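Local coordinates for protein TetR family transcription regulator (Marinobacter aquaeolei, PDB 3PAS) that probably binds regulatory DNA through an N-terminal helix-turn-helix motif and acts as a transcription factor of the TetR family, at residues 91-96 against 157-162; 61-66 against 100-105. All coordinates share one frame; numbering follows the deposited sequence.

Contact 1 of 2, residues 91-96 against 157-162; sequences TLFRIG and RPIYHL
Ile159 is the bump on which this helix pair closes. Its methyl CG2 lies against the backbone of Phe93, 3.6 Å from Phe93 CA and almost as near to Phe93 N, in the angle where the phenylalanine side chain leaves its helix. The other branch runs a different way: CG1 stands beside the backbone N of Ile159 (chi1 -58°), and CD1 at its end reaches Leu92, meeting Leu92 CD1 at 3.9 Å and Leu92 CB at the same distance. The two side chains cross there at about a right angle. Ile159 thus straddles Leu92 and Phe93, one branch to each.

The complementary bump is the Phe93 ring. With CG anti to the backbone N (chi1 -156°), it swings past CG2 of Ile159 and puts its far end near the next turn of helix 148-167, where Phe93 CE2 lies 3.7 Å from Leu162 CB. The ring approaches both partners obliquely, filling the hollow beside Ile159 and Leu162. No hydrogen bond joins the segments; this is wholly apolar helix packing within the TetR-type C-terminal domain. Their axes come within 9.5 Å and cross at -32°.

Phe93 also packs on Val163 and Cys166, farther along helix 148-167, while Trp89 of helix 81-98 touches Ile159 and Pro158. Helix 100-110 brings Phe103 against Ile159, and helix 52-76 places Val67 on Leu92. Beyond helix 148-167 comes the second subunit, whose Thr153 packs on Leu162 and whose Glu152 is hydrogen-bonded to His161.

Contact 2 of 2, residues 61-66 against 100-105; sequences YYVSDQ and PELFRY. With ACT (acetate ion), chain M.
Segment 61-66 of helix 52-76 and segment 100-105 of helix 100-110 cross steeply, at -121°, with their axes 9.6 Å apart at closest approach and Val63 facing Leu102 where their CA atoms are nearest. Val63 fills the crossing with both methyls. CG1, anti to the backbone N (chi1 166°), presses on the backbone of the other helix, 3.2 Å from Leu102 O; CG2 lies 3.8 Å from Leu102 CD2 and 4.0 Å from Tyr105 CD2. The valine and leucine side chains slide past each other in opposite directions, while the tyrosine ring is met obliquely. Cutting Val63 back to an alanine would take away both methyls and would probably open a gap over Leu102 O and leave Leu102 CD2 and the Tyr105 ring without their shared partner. Val18 of helix 5-24 also packs on Val63, so three helices meet here. Around the other side of helix 100-110, an acetate ion, probably from the crystallisation liquor, receives a weak hydrogen bond from Arg104 NH1 and rests its methyl on Phe103. With no hydrogen bond between the segments, shape and burial hold the crossing, whereas the Tyr105 hydroxyl and the Asp65 carboxylate are bonded to Leu56 O and Arg122 around it.

In the fold
Contacts 1 and 2 lie about 12 Å apart, centre to centre, in an all-helical chain, and their segments alternate in sequence: 61-66, 91-96, 100-105, 157-162. Helices 52-76, 81-98 and 100-110 follow one another, so contact 2 joins the first to the third and contact 1 ties the middle one to the later helix 148-167. Phe103 bridges the two, its CZ 3.6 Å from Gly96 CA, and Arg104 NH1 makes a probable, weak hydrogen bond to Tyr160 OH. Contact 2 lies beside helix 5-24, which precedes the predicted helix-turn-helix in the chain; contact 1 borders the second subunit. Together they form part of a run of helix packing from helix 5-24 toward that subunit, consistent with TetR family architecture.

Contact 1 of 2, residues 91-96 against 157-162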
ATOM      1  N   THR B  91      14.226  -1.834  13.618  1.00 19.08           N
ATOM      2  CA  THR B  91      15.358  -1.444  12.727  1.00 18.40           C
ATOM      3  C   THR B  91      14.854  -0.999  11.316  1.00 18.90           C
ATOM      4  O   THR B  91      15.246   0.046  10.799  1.00 19.91           O
ATOM      5  CB  THR B  91      16.350  -2.600  12.594  1.00 19.36           C
ATOM      6  OG1 THR B  91      16.885  -2.841  13.895  1.00 19.49           O
ATOM      7  CG2 THR B  91      17.440  -2.227  11.617  1.00 23.61           C
ATOM      8  N   LEU B  92      13.902  -1.740  10.776  1.00 21.10           N
ATOM      9  CA  LEU B  92      13.310  -1.414   9.468  1.00 19.67           C
ATOM     10  C   LEU B  92      12.539  -0.075   9.496  1.00 18.97           C
ATOM     11  O   LEU B  92      12.625   0.736   8.571  1.00 17.85           O
ATOM     12  CB  LEU B  92      12.390  -2.499   9.004  1.00 17.49           C
ATOM     13  CG  LEU B  92      12.996  -3.794   8.426  1.00 27.17           C
ATOM     14  CD1 LEU B  92      11.915  -4.887   8.306  1.00 23.99           C
ATOM     15  CD2 LEU B  92      13.735  -3.610   7.153  1.00 23.11           C
ATOM     16  N   PHE B  93      11.820   0.153  10.566  1.00 19.31           N
ATOM     17  CA  PHE B  93      11.039   1.369  10.693  1.00 19.89           C
ATOM     18  C   PHE B  93      12.017   2.551  10.745  1.00 20.11           C
ATOM     19  O   PHE B  93      11.789   3.559  10.078  1.00 19.81           O
ATOM     20  CB  PHE B  93      10.152   1.287  11.927  1.00 16.00           C
ATOM     21  CG  PHE B  93       8.930   2.163  11.851  1.00 23.33           C
ATOM     22  CD1 PHE B  93       9.056   3.530  11.837  1.00 19.99           C
ATOM     23  CD2 PHE B  93       7.656   1.618  11.882  1.00 19.79           C
ATOM     24  CE1 PHE B  93       7.953   4.337  11.801  1.00 20.60           C
ATOM     25  CE2 PHE B  93       6.566   2.412  11.804  1.00 24.27           C
ATOM     26  CZ  PHE B  93       6.698   3.785  11.799  1.00 23.70           C
ATOM     27  N   ARG B  94      13.127   2.409  11.491  1.00 20.26           N
ATOM     28  CA  ARG B  94      14.119   3.469  11.585  1.00 20.42           C
ATOM     29  C   ARG B  94      14.812   3.722  10.260  1.00 20.26           C
ATOM     30  O   ARG B  94      15.088   4.862   9.922  1.00 20.90           O
ATOM     31  CB  ARG B  94      15.165   3.142  12.644  1.00 22.45           C
ATOM     32  CG  ARG B  94      14.610   3.230  14.032  1.00 30.42           C
ATOM     33  CD  ARG B  94      15.627   2.808  15.107  1.00 37.50           C
ATOM     34  NE  ARG B  94      15.163   3.267  16.420  1.00 34.63           N
ATOM     35  CZ  ARG B  94      15.843   4.028  17.276  1.00 42.75           C
ATOM     36  NH1 ARG B  94      17.097   4.427  17.042  1.00 38.92           N
ATOM     37  NH2 ARG B  94      15.247   4.380  18.403  1.00 36.36           N
ATOM     38  N   ILE B  95      15.114   2.661   9.522  1.00 20.85           N
ATOM     39  CA  ILE B  95      15.699   2.802   8.191  1.00 20.49           C
ATOM     40  C   ILE B  95      14.765   3.575   7.272  1.00 19.05           C
ATOM     41  O   ILE B  95      15.219   4.480   6.564  1.00 22.90           O
ATOM     42  CB  ILE B  95      16.090   1.443   7.553  1.00 22.49           C
ATOM     43  CG1 ILE B  95      17.206   0.770   8.371  1.00 23.53           C
ATOM     44  CG2 ILE B  95      16.457   1.626   6.045  1.00 20.92           C
ATOM     45  CD1 ILE B  95      17.413  -0.758   8.029  1.00 25.58           C
ATOM     46  N   GLY B  96      13.470   3.246   7.301  1.00 19.04           N
ATOM     47  CA  GLY B  96      12.467   3.946   6.483  1.00 18.45           C
ATOM     48  C   GLY B  96      12.412   5.431   6.814  1.00 21.04           C
ATOM     49  O   GLY B  96      12.289   6.269   5.923  1.00 21.48           O
ATOM     50  N   ARG B 157       4.536  -5.087   5.241  1.00 21.63           N
ATOM     51  CA  ARG B 157       3.973  -3.961   4.538  1.00 24.95           C
ATOM     52  C   ARG B 157       3.556  -2.833   5.442  1.00 22.79           C
ATOM     53  O   ARG B 157       3.665  -1.691   5.048  1.00 24.25           O
ATOM     54  CB  ARG B 157       2.757  -4.405   3.714  1.00 28.54           C
ATOM     55  CG  ARG B 157       2.183  -3.360   2.815  1.00 28.03           C
ATOM     56  CD  ARG B 157       3.199  -3.069   1.741  1.00 34.06           C
ATOM     57  NE  ARG B 157       2.668  -2.209   0.712  1.00 42.09           N
ATOM     58  CZ  ARG B 157       3.394  -1.747  -0.295  1.00 46.53           C
ATOM     59  NH1 ARG B 157       4.691  -2.052  -0.394  1.00 44.11           N
ATOM     60  NH2 ARG B 157       2.826  -0.964  -1.187  1.00 41.99           N
ATOM     61  N   PRO B 158       3.089  -3.126   6.670  1.00 19.19           N
ATOM     62  CA  PRO B 158       2.670  -1.940   7.444  1.00 19.69           C
ATOM     63  C   PRO B 158       3.807  -0.973   7.818  1.00 15.85           C
ATOM     64  O   PRO B 158       3.523   0.202   8.091  1.00 19.88           O
ATOM     65  CB  PRO B 158       2.009  -2.536   8.707  1.00 19.70           C
ATOM     66  CG  PRO B 158       1.544  -3.903   8.244  1.00 23.67           C
ATOM     67  CD  PRO B 158       2.626  -4.375   7.275  1.00 21.07           C
ATOM     68  N   ILE B 159       5.045  -1.451   7.860  1.00 19.36           N
ATOM     69  CA  ILE B 159       6.221  -0.599   8.118  1.00 18.29           C
ATOM     70  C   ILE B 159       6.331   0.477   6.997  1.00 20.02           C
ATOM     71  O   ILE B 159       6.377   1.656   7.282  1.00 18.77           O
ATOM     72  CB  ILE B 159       7.536  -1.377   8.243  1.00 17.27           C
ATOM     73  CG1 ILE B 159       7.420  -2.426   9.379  1.00 20.01           C
ATOM     74  CG2 ILE B 159       8.735  -0.369   8.510  1.00 17.35           C
ATOM     75  CD1 ILE B 159       8.581  -3.378   9.538  1.00 17.07           C
ATOM     76  N   TYR B 160       6.296   0.057   5.750  1.00 22.95           N
ATOM     77  CA  TYR B 160       6.257   0.984   4.608  1.00 23.21           C
ATOM     78  C   TYR B 160       5.128   2.025   4.711  1.00 21.92           C
ATOM     79  O   TYR B 160       5.353   3.235   4.627  1.00 22.24           O
ATOM     80  CB  TYR B 160       6.099   0.172   3.318  1.00 27.22           C
ATOM     81  CG  TYR B 160       6.172   1.002   2.047  1.00 30.78           C
ATOM     82  CD1 TYR B 160       7.375   1.237   1.404  1.00 34.77           C
ATOM     83  CD2 TYR B 160       5.001   1.516   1.463  1.00 34.56           C
ATOM     84  CE1 TYR B 160       7.425   2.007   0.207  1.00 41.15           C
ATOM     85  CE2 TYR B 160       5.034   2.260   0.287  1.00 40.65           C
ATOM     86  CZ  TYR B 160       6.240   2.513  -0.327  1.00 41.73           C
ATOM     87  OH  TYR B 160       6.247   3.261  -1.479  1.00 56.17           O
ATOM     88  N   HIS B 161       3.920   1.556   4.964  1.00 22.73           N
ATOM     89  CA  HIS B 161       2.741   2.433   5.055  1.00 22.22           C
ATOM     90  C   HIS B 161       2.861   3.430   6.198  1.00 22.97           C
ATOM     91  O   HIS B 161       2.615   4.598   6.008  1.00 21.23           O
ATOM     92  CB  HIS B 161       1.495   1.557   5.169  1.00 26.61           C
ATOM     93  CG  HIS B 161       0.202   2.307   5.211  1.00 29.41           C
ATOM     94  ND1 HIS B 161      -0.343   2.931   4.103  1.00 33.57           N
ATOM     95  CD2 HIS B 161      -0.667   2.515   6.234  1.00 29.69           C
ATOM     96  CE1 HIS B 161      -1.491   3.500   4.449  1.00 41.31           C
ATOM     97  NE2 HIS B 161      -1.717   3.258   5.736  1.00 28.44           N
ATOM     98  N   LEU B 162       3.297   2.965   7.371  1.00 21.07           N
ATOM     99  CA  LEU B 162       3.426   3.828   8.551  1.00 21.69           C
ATOM    100  C   LEU B 162       4.604   4.790   8.427  1.00 20.31           C
ATOM    101  O   LEU B 162       4.503   5.957   8.859  1.00 22.06           O
ATOM    102  CB  LEU B 162       3.524   3.001   9.815  1.00 17.48           C
ATOM    103  CG  LEU B 162       2.180   2.349  10.231  1.00 19.62           C
ATOM    104  CD1 LEU B 162       2.380   1.289  11.392  1.00 18.63           C
ATOM    105  CD2 LEU B 162       1.204   3.401  10.656  1.00 18.35           C
TER

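Contact 2 of 2, residues 61-66 against 100-105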
ATOM      1  N   TYR B  61      19.967  -4.541  -5.767  1.00 24.69           N
ATOM      2  CA  TYR B  61      20.696  -5.401  -4.827  1.00 26.72           C
ATOM      3  C   TYR B  61      21.393  -4.672  -3.713  1.00 27.38           C
ATOM      4  O   TYR B  61      21.464  -5.168  -2.576  1.00 25.11           O
ATOM      5  CB  TYR B  61      21.700  -6.287  -5.564  1.00 28.26           C
ATOM      6  CG  TYR B  61      21.069  -7.345  -6.406  1.00 30.66           C
ATOM      7  CD1 TYR B  61      19.946  -8.043  -5.959  1.00 35.78           C
ATOM      8  CD2 TYR B  61      21.636  -7.736  -7.609  1.00 39.91           C
ATOM      9  CE1 TYR B  61      19.373  -9.050  -6.720  1.00 43.99           C
ATOM     10  CE2 TYR B  61      21.064  -8.758  -8.374  1.00 41.80           C
ATOM     11  CZ  TYR B  61      19.939  -9.413  -7.913  1.00 39.63           C
ATOM     12  OH  TYR B  61      19.362 -10.417  -8.649  1.00 46.82           O
ATOM     13  N   TYR B  62      21.935  -3.502  -4.017  1.00 25.07           N
ATOM     14  CA  TYR B  62      22.514  -2.647  -3.008  1.00 26.38           C
ATOM     15  C   TYR B  62      21.448  -2.225  -1.959  1.00 26.27           C
ATOM     16  O   TYR B  62      21.678  -2.293  -0.729  1.00 26.04           O
ATOM     17  CB  TYR B  62      23.091  -1.412  -3.695  1.00 24.32           C
ATOM     18  CG  TYR B  62      23.468  -0.278  -2.786  1.00 20.87           C
ATOM     19  CD1 TYR B  62      24.640  -0.317  -2.063  1.00 26.85           C
ATOM     20  CD2 TYR B  62      22.681   0.873  -2.695  1.00 20.24           C
ATOM     21  CE1 TYR B  62      25.021   0.742  -1.261  1.00 29.14           C
ATOM     22  CE2 TYR B  62      23.060   1.918  -1.897  1.00 24.38           C
ATOM     23  CZ  TYR B  62      24.251   1.841  -1.174  1.00 27.18           C
ATOM     24  OH  TYR B  62      24.667   2.883  -0.337  1.00 29.87           O
ATOM     25  N   VAL B  63      20.292  -1.792  -2.438  1.00 26.76           N
ATOM     26  CA  VAL B  63      19.214  -1.338  -1.556  1.00 25.11           C
ATOM     27  C   VAL B  63      18.713  -2.545  -0.702  1.00 26.70           C
ATOM     28  O   VAL B  63      18.666  -2.496   0.532  1.00 25.21           O
ATOM     29  CB  VAL B  63      18.093  -0.681  -2.392  1.00 26.13           C
ATOM     30  CG1 VAL B  63      16.847  -0.517  -1.569  1.00 30.90           C
ATOM     31  CG2 VAL B  63      18.572   0.696  -3.014  1.00 21.02           C
ATOM     32  N   SER B  64      18.412  -3.641  -1.379  1.00 24.88           N
ATOM     33  CA  SER B  64      17.937  -4.865  -0.746  1.00 26.22           C
ATOM     34  C   SER B  64      18.960  -5.429   0.249  1.00 27.56           C
ATOM     35  O   SER B  64      18.607  -5.806   1.377  1.00 27.29           O
ATOM     36  CB  SER B  64      17.584  -5.922  -1.805  1.00 26.81           C
ATOM     37  OG  SER B  64      16.605  -5.438  -2.708  1.00 26.71           O
ATOM     38  N   ASP B  65      20.219  -5.494  -0.141  1.00 28.65           N
ATOM     39  CA  ASP B  65      21.260  -5.976   0.779  1.00 28.50           C
ATOM     40  C   ASP B  65      21.428  -5.136   2.032  1.00 29.14           C
ATOM     41  O   ASP B  65      21.551  -5.677   3.137  1.00 28.77           O
ATOM     42  CB  ASP B  65      22.591  -6.122   0.080  1.00 27.99           C
ATOM     43  CG  ASP B  65      22.545  -7.210  -0.989  1.00 31.39           C
ATOM     44  OD1 ASP B  65      21.523  -7.938  -1.038  1.00 42.89           O
ATOM     45  OD2 ASP B  65      23.487  -7.302  -1.773  1.00 38.48           O
ATOM     46  N   GLN B  66      21.476  -3.825   1.870  1.00 28.30           N
ATOM     47  CA  GLN B  66      21.544  -2.927   3.012  1.00 30.07           C
ATOM     48  C   GLN B  66      20.417  -3.205   4.000  1.00 30.62           C
ATOM     49  O   GLN B  66      20.665  -3.334   5.211  1.00 28.95           O
ATOM     50  CB  GLN B  66      21.390  -1.475   2.558  1.00 30.77           C
ATOM     51  CG  GLN B  66      22.683  -0.963   2.077  1.00 41.58           C
ATOM     52  CD  GLN B  66      22.638   0.468   1.998  1.00 53.28           C
ATOM     53  OE1 GLN B  66      22.714   1.150   3.025  1.00 48.93           O
ATOM     54  NE2 GLN B  66      22.487   0.983   0.774  1.00 44.54           N
ATOM     55  N   PRO B 100      14.122   6.985   3.484  1.00 18.83           N
ATOM     56  CA  PRO B 100      12.911   6.481   2.825  1.00 18.62           C
ATOM     57  C   PRO B 100      13.142   6.198   1.317  1.00 18.55           C
ATOM     58  O   PRO B 100      12.431   5.397   0.695  1.00 20.72           O
ATOM     59  CB  PRO B 100      11.928   7.625   3.023  1.00 17.74           C
ATOM     60  CG  PRO B 100      12.722   8.792   3.229  1.00 20.80           C
ATOM     61  CD  PRO B 100      13.956   8.370   3.920  1.00 18.59           C
ATOM     62  N   GLU B 101      14.115   6.863   0.730  1.00 21.44           N
ATOM     63  CA  GLU B 101      14.457   6.611  -0.686  1.00 21.85           C
ATOM     64  C   GLU B 101      14.846   5.154  -0.962  1.00 22.02           C
ATOM     65  O   GLU B 101      14.624   4.627  -2.072  1.00 22.83           O
ATOM     66  CB  GLU B 101      15.558   7.594  -1.145  1.00 25.52           C
ATOM     67  CG  GLU B 101      16.899   7.430  -0.413  1.00 22.87           C
ATOM     68  CD  GLU B 101      17.056   8.190   0.915  1.00 25.06           C
ATOM     69  OE1 GLU B 101      16.068   8.654   1.507  1.00 23.74           O
ATOM     70  OE2 GLU B 101      18.207   8.320   1.351  1.00 27.68           O
ATOM     71  N   LEU B 102      15.392   4.456   0.039  1.00 21.54           N
ATOM     72  CA  LEU B 102      15.712   3.033  -0.111  1.00 21.39           C
ATOM     73  C   LEU B 102      14.413   2.225  -0.256  1.00 23.74           C
ATOM     74  O   LEU B 102      14.283   1.365  -1.127  1.00 19.75           O
ATOM     75  CB  LEU B 102      16.481   2.528   1.107  1.00 21.82           C
ATOM     76  CG  LEU B 102      17.894   3.023   1.401  1.00 24.45           C
ATOM     77  CD1 LEU B 102      18.325   2.341   2.758  1.00 24.87           C
ATOM     78  CD2 LEU B 102      18.903   2.680   0.209  1.00 21.41           C
ATOM     79  N   PHE B 103      13.447   2.471   0.614  1.00 24.06           N
ATOM     80  CA  PHE B 103      12.135   1.831   0.492  1.00 23.15           C
ATOM     81  C   PHE B 103      11.456   2.179  -0.854  1.00 23.73           C
ATOM     82  O   PHE B 103      10.830   1.326  -1.473  1.00 23.51           O
ATOM     83  CB  PHE B 103      11.180   2.334   1.591  1.00 27.64           C
ATOM     84  CG  PHE B 103      11.362   1.701   2.955  1.00 29.60           C
ATOM     85  CD1 PHE B 103      12.550   1.106   3.340  1.00 28.70           C
ATOM     86  CD2 PHE B 103      10.312   1.767   3.892  1.00 27.90           C
ATOM     87  CE1 PHE B 103      12.700   0.552   4.625  1.00 33.35           C
ATOM     88  CE2 PHE B 103      10.460   1.207   5.142  1.00 26.76           C
ATOM     89  CZ  PHE B 103      11.672   0.602   5.503  1.00 28.98           C
ATOM     90  N   ARG B 104      11.528   3.441  -1.264  1.00 22.81           N
ATOM     91  CA  ARG B 104      10.872   3.856  -2.524  1.00 26.19           C
ATOM     92  C   ARG B 104      11.524   3.182  -3.744  1.00 25.55           C
ATOM     93  O   ARG B 104      10.817   2.689  -4.639  1.00 25.66           O
ATOM     94  CB  ARG B 104      10.911   5.359  -2.646  1.00 27.77           C
ATOM     95  CG  ARG B 104      10.199   5.907  -3.838  1.00 39.94           C
ATOM     96  CD  ARG B 104       9.634   7.279  -3.507  1.00 53.21           C
ATOM     97  NE  ARG B 104       8.291   7.358  -4.050  1.00 67.75           N
ATOM     98  CZ  ARG B 104       7.241   6.682  -3.575  1.00 77.15           C
ATOM     99  NH1 ARG B 104       7.358   5.857  -2.528  1.00 80.97           N
ATOM    100  NH2 ARG B 104       6.059   6.825  -4.160  1.00 78.89           N
ATOM    101  N   TYR B 105      12.856   3.145  -3.759  1.00 23.44           N
ATOM    102  CA  TYR B 105      13.584   2.422  -4.832  1.00 22.02           C
ATOM    103  C   TYR B 105      13.145   0.941  -4.870  1.00 25.54           C
ATOM    104  O   TYR B 105      12.779   0.416  -5.922  1.00 22.09           O
ATOM    105  CB  TYR B 105      15.112   2.554  -4.737  1.00 23.26           C
ATOM    106  CG  TYR B 105      15.756   2.012  -5.997  1.00 21.44           C
ATOM    107  CD1 TYR B 105      15.918   2.825  -7.096  1.00 25.50           C
ATOM    108  CD2 TYR B 105      16.019   0.657  -6.141  1.00 23.47           C
ATOM    109  CE1 TYR B 105      16.477   2.336  -8.295  1.00 18.40           C
ATOM    110  CE2 TYR B 105      16.548   0.143  -7.327  1.00 26.32           C
ATOM    111  CZ  TYR B 105      16.774   1.006  -8.402  1.00 28.91           C
ATOM    112  OH  TYR B 105      17.291   0.548  -9.589  1.00 23.51           O
TER
HETATM  113  C   ACT M 206       8.151   5.814   1.649  1.00 66.00           C
HETATM  114  O   ACT M 206       7.517   6.822   2.037  1.00 66.34           O
HETATM  115  OXT ACT M 206       8.531   5.851   0.462  1.00 65.77           O
HETATM  116  CH3 ACT M 206       8.421   4.638   2.540  1.00 63.99           C